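PDB 7BUG: terminal oxygenase component of carbazole from Janthinobacterium sp., which catalyses the angular dioxygenation of carbazole at C-9a and C-1, as the Rieske-type terminal oxygenase of the multicomponent carbazole 1,9a-dioxygenase system. Local coordinates for residues I262-L270 with W365-N373; T149-I160 with D279-V287. All coordinates share one frame; numbering follows the deposited sequence. Where two conformers were deposited one is given.

Contact 1 of 2, residues I262-L270 with W365-N373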
loop_
_atom_site.group_PDB
_atom_site.type_symbol
_atom_site.label_atom_id
_atom_site.label_comp_id
_atom_site.label_asym_id
_atom_site.label_seq_id
_atom_site.Cartn_x
_atom_site.Cartn_y
_atom_site.Cartn_z
ATOM N N ILE A 262 -31.943 -12.651 21.456
ATOM C CA ILE A 262 -30.735 -12.184 20.727
ATOM C C ILE A 262 -30.139 -11.086 21.591
ATOM O O ILE A 262 -30.842 -10.107 21.869
ATOM C CB ILE A 262 -31.052 -11.624 19.338
ATOM C CG1 ILE A 262 -31.658 -12.710 18.455
ATOM C CG2 ILE A 262 -29.773 -11.027 18.730
ATOM C CD1 ILE A 262 -32.035 -12.241 17.071
ATOM N N SER A 263 -28.873 -11.199 21.956
ATOM C CA SER A 263 -28.256 -10.163 22.805
ATOM C C SER A 263 -26.798 -9.980 22.396
ATOM O O SER A 263 -26.174 -10.941 21.898
ATOM C CB SER A 263 -28.383 -10.517 24.281
ATOM O OG SER A 263 -27.911 -11.827 24.526
ATOM N N ILE A 264 -26.338 -8.749 22.555
ATOM C CA ILE A 264 -24.925 -8.408 22.324
ATOM C C ILE A 264 -24.340 -7.940 23.657
ATOM O O ILE A 264 -25.008 -7.209 24.414
ATOM C CB ILE A 264 -24.785 -7.363 21.206
ATOM C CG1 ILE A 264 -23.318 -7.188 20.813
ATOM C CG2 ILE A 264 -25.435 -6.032 21.624
ATOM C CD1 ILE A 264 -22.711 -8.357 20.032
ATOM N N TRP A 265 -23.110 -8.334 23.924
ATOM C CA TRP A 265 -22.437 -8.066 25.229
ATOM C C TRP A 265 -21.078 -7.442 24.965
ATOM O O TRP A 265 -20.377 -7.923 24.051
ATOM C CB TRP A 265 -22.295 -9.391 25.983
ATOM C CG TRP A 265 -23.619 -10.054 26.188
ATOM C CD1 TRP A 265 -24.271 -10.873 25.320
ATOM C CD2 TRP A 265 -24.525 -9.837 27.291
ATOM N NE1 TRP A 265 -25.503 -11.232 25.812
ATOM C CE2 TRP A 265 -25.685 -10.601 27.022
ATOM C CE3 TRP A 265 -24.458 -9.074 28.470
ATOM C CZ2 TRP A 265 -26.774 -10.632 27.896
ATOM C CZ3 TRP A 265 -25.549 -9.085 29.309
ATOM C CH2 TRP A 265 -26.678 -9.857 29.028
ATOM N N LEU A 266 -20.671 -6.494 25.807
ATOM C CA LEU A 266 -19.238 -6.128 25.873
ATOM C C LEU A 266 -18.430 -7.369 26.228
ATOM O O LEU A 266 -18.816 -8.145 27.097
ATOM C CB LEU A 266 -18.997 -4.979 26.850
ATOM C CG LEU A 266 -19.346 -3.589 26.323
ATOM C CD1 LEU A 266 -19.429 -2.623 27.502
ATOM C CD2 LEU A 266 -18.312 -3.087 25.321
ATOM N N PRO A 267 -17.216 -7.526 25.654
ATOM C CA PRO A 267 -16.621 -6.536 24.740
ATOM C C PRO A 267 -17.012 -6.602 23.246
ATOM O O PRO A 267 -16.546 -5.778 22.454
ATOM C CB PRO A 267 -15.117 -6.861 24.829
ATOM C CG PRO A 267 -15.119 -8.382 25.038
ATOM C CD PRO A 267 -16.286 -8.623 25.961
ATOM N N GLY A 268 -17.837 -7.559 22.880
ATOM C CA GLY A 268 -18.291 -7.713 21.488
ATOM C C GLY A 268 -18.585 -9.170 21.200
ATOM O O GLY A 268 -17.867 -9.840 20.403
ATOM N N VAL A 269 -19.635 -9.681 21.831
ATOM C CA VAL A 269 -20.005 -11.101 21.720
ATOM C C VAL A 269 -21.524 -11.171 21.669
ATOM O O VAL A 269 -22.231 -10.584 22.529
ATOM C CB VAL A 269 -19.412 -12.012 22.809
ATOM C CG1 VAL A 269 -19.627 -11.480 24.195
ATOM C CG2 VAL A 269 -19.974 -13.397 22.728
ATOM N N LEU A 270 -22.002 -11.868 20.648
ATOM C CA LEU A 270 -23.436 -12.074 20.366
ATOM C C LEU A 270 -23.862 -13.434 20.922
ATOM O O LEU A 270 -23.158 -14.455 20.766
ATOM C CB LEU A 270 -23.638 -12.038 18.850
ATOM C CG LEU A 270 -25.083 -12.090 18.344
ATOM C CD1 LEU A 270 -25.754 -10.731 18.496
ATOM C CD2 LEU A 270 -25.139 -12.535 16.890
ATOM N N TRP A 365 -26.616 -0.642 21.282
ATOM C CA TRP A 365 -25.281 -1.253 21.471
ATOM C C TRP A 365 -24.198 -0.170 21.465
ATOM O O TRP A 365 -23.282 -0.217 22.308
ATOM C CB TRP A 365 -25.016 -2.340 20.405
ATOM C CG TRP A 365 -23.565 -2.481 20.059
ATOM C CD1 TRP A 365 -22.985 -2.092 18.898
ATOM C CD2 TRP A 365 -22.505 -3.048 20.854
ATOM N NE1 TRP A 365 -21.655 -2.309 18.920
ATOM C CE2 TRP A 365 -21.330 -2.904 20.098
ATOM C CE3 TRP A 365 -22.437 -3.648 22.119
ATOM C CZ2 TRP A 365 -20.100 -3.376 20.513
ATOM C CZ3 TRP A 365 -21.214 -4.124 22.529
ATOM C CH2 TRP A 365 -20.081 -3.973 21.750
ATOM N N ARG A 366 -24.249 0.769 20.523
ATOM C CA ARG A 366 -23.192 1.786 20.362
ATOM C C ARG A 366 -23.124 2.627 21.643
ATOM O O ARG A 366 -22.019 2.980 22.112
ATOM C CB ARG A 366 -23.393 2.656 19.136
ATOM C CG ARG A 366 -23.345 1.899 17.814
ATOM C CD ARG A 366 -23.522 2.956 16.718
ATOM N NE ARG A 366 -23.385 2.358 15.394
ATOM C CZ ARG A 366 -23.747 2.993 14.280
ATOM N NH1 ARG A 366 -24.197 4.244 14.351
ATOM N NH2 ARG A 366 -23.540 2.392 13.122
ATOM N N LYS A 367 -24.298 2.912 22.202
ATOM C CA LYS A 367 -24.379 3.697 23.462
ATOM C C LYS A 367 -23.891 2.859 24.635
ATOM O O LYS A 367 -23.145 3.389 25.473
ATOM C CB LYS A 367 -25.830 4.131 23.638
ATOM C CG LYS A 367 -26.275 5.167 22.625
ATOM C CD LYS A 367 -27.558 5.890 23.052
ATOM C CE LYS A 367 -28.782 5.516 22.262
ATOM N NZ LYS A 367 -29.120 6.579 21.280
ATOM N N LEU A 368 -24.339 1.626 24.725
ATOM C CA LEU A 368 -23.898 0.725 25.825
ATOM C C LEU A 368 -22.371 0.625 25.769
ATOM O O LEU A 368 -21.675 0.757 26.808
ATOM C CB LEU A 368 -24.534 -0.647 25.645
ATOM C CG LEU A 368 -23.996 -1.599 26.699
ATOM C CD1 LEU A 368 -25.006 -1.807 27.793
ATOM C CD2 LEU A 368 -23.525 -2.895 26.109
ATOM N N ALA A 369 -21.801 0.402 24.584
ATOM C CA ALA A 369 -20.349 0.207 24.448
ATOM C C ALA A 369 -19.654 1.497 24.842
ATOM O O ALA A 369 -18.572 1.434 25.445
ATOM C CB ALA A 369 -20.005 -0.171 23.017
ATOM N N SER A 370 -20.195 2.645 24.426
ATOM C CA SER A 370 -19.582 3.963 24.714
ATOM C C SER A 370 -19.543 4.187 26.226
ATOM O O SER A 370 -18.511 4.716 26.686
ATOM C CB SER A 370 -20.332 5.057 24.037
ATOM O OG SER A 370 -20.215 5.032 22.619
ATOM N N GLU A 371 -20.605 3.793 26.929
ATOM C CA GLU A 371 -20.755 4.136 28.371
ATOM C C GLU A 371 -19.981 3.135 29.237
ATOM O O GLU A 371 -19.429 3.552 30.280
ATOM C CB GLU A 371 -22.222 4.206 28.791
ATOM C CG GLU A 371 -22.358 4.569 30.269
ATOM C CD GLU A 371 -23.770 4.677 30.846
ATOM O OE1 GLU A 371 -24.750 4.349 30.121
ATOM O OE2 GLU A 371 -23.892 5.065 32.036
ATOM N N HIS A 372 -19.879 1.869 28.833
ATOM C CA HIS A 372 -19.530 0.761 29.753
ATOM C C HIS A 372 -18.244 0.037 29.374
ATOM O O HIS A 372 -17.881 -0.865 30.106
ATOM C CB HIS A 372 -20.674 -0.218 29.873
ATOM C CG HIS A 372 -21.851 0.351 30.570
ATOM N ND1 HIS A 372 -21.821 0.659 31.916
ATOM C CD2 HIS A 372 -23.084 0.677 30.099
ATOM C CE1 HIS A 372 -23.025 1.128 32.262
ATOM N NE2 HIS A 372 -23.810 1.171 31.153
ATOM N N ASN A 373 -17.561 0.444 28.307
ATOM C CA ASN A 373 -16.237 -0.141 27.954
ATOM C C ASN A 373 -15.223 0.155 29.068
ATOM O O ASN A 373 -15.355 1.183 29.775
ATOM C CB ASN A 373 -15.746 0.366 26.616
ATOM C CG ASN A 373 -15.231 1.787 26.682
ATOM O OD1 ASN A 373 -14.070 2.025 27.032
ATOM N ND2 ASN A 373 -16.064 2.731 26.259
#

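Contact 2 of 2, residues T149-I160 with D279-V287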
loop_
_atom_site.group_PDB
_atom_site.type_symbol
_atom_site.label_atom_id
_atom_site.label_comp_id
_atom_site.label_asym_id
_atom_site.label_seq_id
_atom_site.Cartn_x
_atom_site.Cartn_y
_atom_site.Cartn_z
ATOM N N THR A 149 -18.488 -12.494 29.196
ATOM C CA THR A 149 -19.038 -13.658 28.472
ATOM C C THR A 149 -20.536 -13.565 28.599
ATOM O O THR A 149 -21.056 -13.012 29.575
ATOM C CB THR A 149 -18.518 -15.011 28.970
ATOM O OG1 THR A 149 -18.788 -15.137 30.368
ATOM C CG2 THR A 149 -17.038 -15.196 28.781
ATOM N N PRO A 150 -21.288 -14.014 27.587
ATOM C CA PRO A 150 -22.732 -13.894 27.664
ATOM C C PRO A 150 -23.255 -14.832 28.734
ATOM O O PRO A 150 -22.625 -15.845 29.050
ATOM C CB PRO A 150 -23.211 -14.390 26.285
ATOM C CG PRO A 150 -22.003 -14.195 25.428
ATOM C CD PRO A 150 -20.805 -14.537 26.299
ATOM N N PRO A 151 -24.470 -14.579 29.231
ATOM C CA PRO A 151 -25.083 -15.527 30.166
ATOM C C PRO A 151 -25.162 -16.943 29.551
ATOM O O PRO A 151 -25.404 -17.079 28.347
ATOM C CB PRO A 151 -26.492 -14.959 30.397
ATOM C CG PRO A 151 -26.444 -13.527 29.946
ATOM C CD PRO A 151 -25.347 -13.457 28.896
ATOM N N ASN A 152 -24.943 -17.955 30.403
ATOM C CA ASN A 152 -25.045 -19.423 30.140
ATOM C C ASN A 152 -23.783 -19.962 29.470
ATOM O O ASN A 152 -23.624 -21.156 29.419
ATOM C CB ASN A 152 -26.349 -19.806 29.412
ATOM C CG ASN A 152 -27.577 -19.344 30.190
ATOM O OD1 ASN A 152 -28.145 -18.297 29.907
ATOM N ND2 ASN A 152 -27.910 -20.052 31.266
ATOM N N PHE A 153 -22.898 -19.124 28.907
ATOM C CA PHE A 153 -21.700 -19.635 28.223
ATOM C C PHE A 153 -20.871 -20.494 29.172
ATOM O O PHE A 153 -20.367 -21.550 28.738
ATOM C CB PHE A 153 -20.858 -18.501 27.667
ATOM C CG PHE A 153 -19.622 -18.965 26.944
ATOM C CD1 PHE A 153 -19.728 -19.463 25.662
ATOM C CD2 PHE A 153 -18.373 -18.955 27.549
ATOM C CE1 PHE A 153 -18.610 -19.920 24.981
ATOM C CE2 PHE A 153 -17.262 -19.433 26.882
ATOM C CZ PHE A 153 -17.383 -19.868 25.571
ATOM N N LEU A 154 -20.768 -20.083 30.444
ATOM C CA LEU A 154 -19.944 -20.811 31.445
ATOM C C LEU A 154 -20.778 -21.802 32.286
ATOM O O LEU A 154 -20.228 -22.348 33.261
ATOM C CB LEU A 154 -19.241 -19.786 32.331
ATOM C CG LEU A 154 -18.241 -18.878 31.613
ATOM C CD1 LEU A 154 -17.713 -17.813 32.568
ATOM C CD2 LEU A 154 -17.094 -19.664 31.003
ATOM N N ASP A 155 -22.034 -22.064 31.960
ATOM C CA ASP A 155 -22.832 -23.088 32.710
ATOM C C ASP A 155 -22.020 -24.383 32.784
ATOM O O ASP A 155 -21.501 -24.798 31.755
ATOM C CB ASP A 155 -24.216 -23.297 32.097
ATOM C CG ASP A 155 -25.158 -22.153 32.402
ATOM O OD1 ASP A 155 -24.727 -21.239 33.132
ATOM O OD2 ASP A 155 -26.293 -22.164 31.869
ATOM N N ASP A 156 -22.030 -25.076 33.936
ATOM C CA ASP A 156 -21.304 -26.354 34.121
ATOM C C ASP A 156 -21.609 -27.305 32.948
ATOM O O ASP A 156 -20.677 -27.997 32.499
ATOM C CB ASP A 156 -21.668 -27.008 35.462
ATOM C CG ASP A 156 -20.930 -28.314 35.727
ATOM O OD1 ASP A 156 -19.681 -28.313 35.594
ATOM O OD2 ASP A 156 -21.608 -29.349 36.020
ATOM N N ASP A 157 -22.867 -27.432 32.541
ATOM C CA ASP A 157 -23.291 -28.515 31.608
ATOM C C ASP A 157 -23.249 -28.043 30.145
ATOM O O ASP A 157 -23.440 -28.859 29.251
ATOM C CB ASP A 157 -24.671 -29.083 31.980
ATOM C CG ASP A 157 -25.846 -28.146 31.777
ATOM O OD1 ASP A 157 -25.626 -26.891 31.748
ATOM O OD2 ASP A 157 -26.996 -28.677 31.624
ATOM N N MET A 158 -22.918 -26.782 29.899
ATOM C CA MET A 158 -22.885 -26.244 28.515
ATOM C C MET A 158 -21.627 -26.733 27.791
ATOM O O MET A 158 -20.500 -26.501 28.271
ATOM C CB MET A 158 -22.926 -24.718 28.554
ATOM C CG MET A 158 -23.036 -24.111 27.164
ATOM S SD MET A 158 -24.664 -24.335 26.428
ATOM C CE MET A 158 -25.733 -23.389 27.508
ATOM N N GLU A 159 -21.806 -27.530 26.734
ATOM C CA GLU A 159 -20.701 -28.012 25.879
ATOM C C GLU A 159 -20.557 -27.023 24.721
ATOM O O GLU A 159 -21.589 -26.683 24.061
ATOM C CB GLU A 159 -20.918 -29.449 25.407
ATOM C CG GLU A 159 -20.780 -30.446 26.544
ATOM C CD GLU A 159 -19.457 -30.386 27.298
ATOM O OE1 GLU A 159 -18.385 -30.320 26.645
ATOM O OE2 GLU A 159 -19.499 -30.456 28.560
ATOM N N ILE A 160 -19.341 -26.550 24.571
ATOM C CA ILE A 160 -19.003 -25.534 23.549
ATOM C C ILE A 160 -18.143 -26.178 22.476
ATOM O O ILE A 160 -17.135 -26.822 22.780
ATOM C CB ILE A 160 -18.308 -24.352 24.221
ATOM C CG1 ILE A 160 -19.235 -23.574 25.167
ATOM C CG2 ILE A 160 -17.677 -23.471 23.162
ATOM C CD1 ILE A 160 -20.484 -22.984 24.553
ATOM N N ASP A 279 -32.474 -26.739 20.339
ATOM C CA ASP A 279 -31.817 -27.410 21.480
ATOM C C ASP A 279 -30.426 -26.809 21.730
ATOM O O ASP A 279 -29.689 -27.276 22.655
ATOM C CB ASP A 279 -31.763 -28.919 21.214
ATOM C CG ASP A 279 -30.884 -29.291 20.022
ATOM O OD1 ASP A 279 -30.872 -28.528 19.050
ATOM O OD2 ASP A 279 -30.173 -30.334 20.094
ATOM N N MET A 280 -30.040 -25.795 20.961
ATOM C CA MET A 280 -28.661 -25.269 21.113
ATOM C C MET A 280 -28.659 -23.743 21.023
ATOM O O MET A 280 -29.683 -23.140 20.716
ATOM C CB MET A 280 -27.720 -25.948 20.117
ATOM C CG MET A 280 -27.942 -25.656 18.693
ATOM S SD MET A 280 -27.200 -27.002 17.632
ATOM C CE MET A 280 -25.613 -27.317 18.339
ATOM N N MET A 281 -27.522 -23.122 21.336
ATOM C CA MET A 281 -27.420 -21.663 21.212
ATOM C C MET A 281 -26.092 -21.280 20.570
ATOM O O MET A 281 -25.197 -22.096 20.511
ATOM C CB MET A 281 -27.600 -20.949 22.551
ATOM C CG MET A 281 -26.791 -21.465 23.657
ATOM S SD MET A 281 -27.437 -20.805 25.264
ATOM C CE MET A 281 -28.790 -21.929 25.615
ATOM N N GLN A 282 -26.064 -20.090 19.985
ATOM C CA GLN A 282 -24.843 -19.633 19.304
ATOM C C GLN A 282 -24.234 -18.470 20.088
ATOM O O GLN A 282 -24.952 -17.533 20.411
ATOM C CB GLN A 282 -25.163 -19.313 17.849
ATOM C CG GLN A 282 -23.961 -18.861 17.052
ATOM C CD GLN A 282 -24.064 -19.066 15.553
ATOM O OE1 GLN A 282 -24.879 -19.867 15.089
ATOM N NE2 GLN A 282 -23.245 -18.348 14.780
ATOM N N PHE A 283 -22.940 -18.547 20.349
ATOM C CA PHE A 283 -22.204 -17.408 20.941
ATOM C C PHE A 283 -21.057 -17.085 19.993
ATOM O O PHE A 283 -20.254 -17.971 19.669
ATOM C CB PHE A 283 -21.657 -17.753 22.326
ATOM C CG PHE A 283 -22.558 -18.454 23.318
ATOM C CD1 PHE A 283 -22.615 -19.847 23.373
ATOM C CD2 PHE A 283 -23.310 -17.734 24.242
ATOM C CE1 PHE A 283 -23.388 -20.490 24.337
ATOM C CE2 PHE A 283 -24.061 -18.388 25.211
ATOM C CZ PHE A 283 -24.069 -19.759 25.275
ATOM N N GLU A 284 -20.973 -15.846 19.517
ATOM C CA GLU A 284 -19.901 -15.530 18.573
ATOM C C GLU A 284 -19.280 -14.180 18.961
ATOM O O GLU A 284 -19.972 -13.187 19.221
ATOM C CB GLU A 284 -20.382 -15.610 17.115
ATOM C CG GLU A 284 -21.481 -14.670 16.785
ATOM C CD GLU A 284 -21.863 -14.742 15.294
ATOM O OE1 GLU A 284 -21.795 -15.881 14.758
ATOM O OE2 GLU A 284 -22.115 -13.706 14.693
ATOM N N TRP A 285 -17.958 -14.176 18.937
ATOM C CA TRP A 285 -17.151 -12.980 19.224
ATOM C C TRP A 285 -16.629 -12.401 17.908
ATOM O O TRP A 285 -16.299 -13.191 16.980
ATOM C CB TRP A 285 -15.971 -13.320 20.115
ATOM C CG TRP A 285 -16.257 -13.525 21.574
ATOM C CD1 TRP A 285 -15.909 -12.633 22.535
ATOM C CD2 TRP A 285 -16.838 -14.653 22.265
ATOM N NE1 TRP A 285 -16.192 -13.121 23.782
ATOM C CE2 TRP A 285 -16.781 -14.351 23.646
ATOM C CE3 TRP A 285 -17.380 -15.880 21.864
ATOM C CZ2 TRP A 285 -17.259 -15.229 24.616
ATOM C CZ3 TRP A 285 -17.827 -16.757 22.844
ATOM C CH2 TRP A 285 -17.769 -16.414 24.190
ATOM N N TYR A 286 -16.387 -11.109 17.939
ATOM C CA TYR A 286 -15.730 -10.333 16.886
ATOM C C TYR A 286 -14.542 -9.639 17.528
ATOM O O TYR A 286 -14.669 -8.521 18.080
ATOM C CB TYR A 286 -16.730 -9.386 16.265
ATOM C CG TYR A 286 -18.114 -9.953 16.121
ATOM C CD1 TYR A 286 -18.465 -10.803 15.068
ATOM C CD2 TYR A 286 -19.065 -9.705 17.093
ATOM C CE1 TYR A 286 -19.754 -11.301 14.966
ATOM C CE2 TYR A 286 -20.347 -10.217 17.006
ATOM C CZ TYR A 286 -20.698 -11.019 15.937
ATOM O OH TYR A 286 -22.020 -11.458 15.967
ATOM N N VAL A 287 -13.425 -10.310 17.479
ATOM C CA VAL A 287 -12.251 -9.908 18.295
ATOM C C VAL A 287 -11.340 -9.013 17.464
ATOM O O VAL A 287 -10.798 -9.439 16.430
ATOM C CB VAL A 287 -11.509 -11.149 18.788
ATOM C CG1 VAL A 287 -10.316 -10.742 19.620
ATOM C CG2 VAL A 287 -12.456 -12.055 19.544
#

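Contact 1 of 2, residues I262-L270 with W365-N373
I264 lies across one face of the W365 indole, the two side chains meeting at about a right angle. Its CG1 sits over the six-membered ring, 4.2 Å from the centroid and 25° off the normal, a CH-pi contact, while I264 CG2 packs 3.9 Å from W365 CE3, near the rim. Having CG1 anti to the backbone N (chi1 -171°) is what carries this branch over the ring. On the opposite face the ring is covered from within its own helix by A369 CB. The far edge of the indole points into the turn after the strand: P267, joined to L266 by a cis peptide bond, brings its O near the ring plane, 4.0 Å from W365 CH2.

L266 reaches further along the helix with both methyls. L266 CD2 settles between A369 CB, at 4.1 Å, and the W365 rim; L266 CD1 goes to the last turn, 3.6 Å from H372 CB. That helix end is tied off by N373, whose ND2 gives a nearly straight bond of 2.9 Å to A369 O in the carbonyl plane. Where the chain turns back, G268 and V269 stand opposite W265, a classic beta bulge.

No hydrogen bond crosses between the segments. The union of helix 360-372 with the catalytic domain's sheet is therefore apolar here, carried by L266 and the W365 indole, whose polar N-H is satisfied by Y18 OH.

Contact 2 of 2, residues T149-I160 with D279-V287
F283 is the main bump, a ring pushed from strand 281-288 into the hollow formed by the turns of 149-160. P150 CB closes on one edge at 3.9 Å from F283 CD2. P151 O, which accepts a hydrogen bond from K271 NZ, lies near the ring plane, 3.7 Å from F283 CE2. I160 CD1 comes in obliquely, its side chain crossing F283 at about a right angle, 3.8 Å from F283 CE1. One face is filled by F153: its CB stands over the centroid, 18° off the normal, and its ring presents an edge to F283 with the planes at 85°.

F153 in turn offers a flat face to W285. The indole drives its CH2 corner over the centre of the F153 ring, a T-shaped (edge-to-face) pair with the six-membered ring, centroids 5.1 Å apart, and P150 CD fits beside it, 4.0 Å from W285 CZ2. F153 is thus the corner of the cluster, its extended chi1 (-180°) lifting the ring out of the turn to where both partners reach it. The cluster lies against the antiparallel sheet of the Bet v 1-like catalytic domain, where strand 293-303 separates 158-167 from 281-288 and T299 touches both F153 and I160.

The covering segment folds tightly, a type II turn from P150 to F153 running into a type I turn from N152 to D155. M158 curls back at its two outer torsions, which brings its CE methyl 3.8 Å from M281 SD.

Contacts 1 and 2 have centres 16 Å apart and share the seven-stranded antiparallel sheet of the catalytic domain. Their segments alternate, 149-160, 262-270, 279-287 and then 365-373, so the two pairings cross along the chain. Strands 269-273 and 281-288 are neighbours in the sheet, and the contacts join directly there: L270 N probably bonds E284 O, and Y286 N likewise G268 O. W265 also packs on P151. Contact 1 brings helix 360-372 onto the sheet, contact 2 the turns leading into edge strand 158-167. Parts far apart in sequence thus meet on one sheet, contact 1 with the I264 side chain about 12 Å from the mononuclear iron, contact 2 away from the annotated sites.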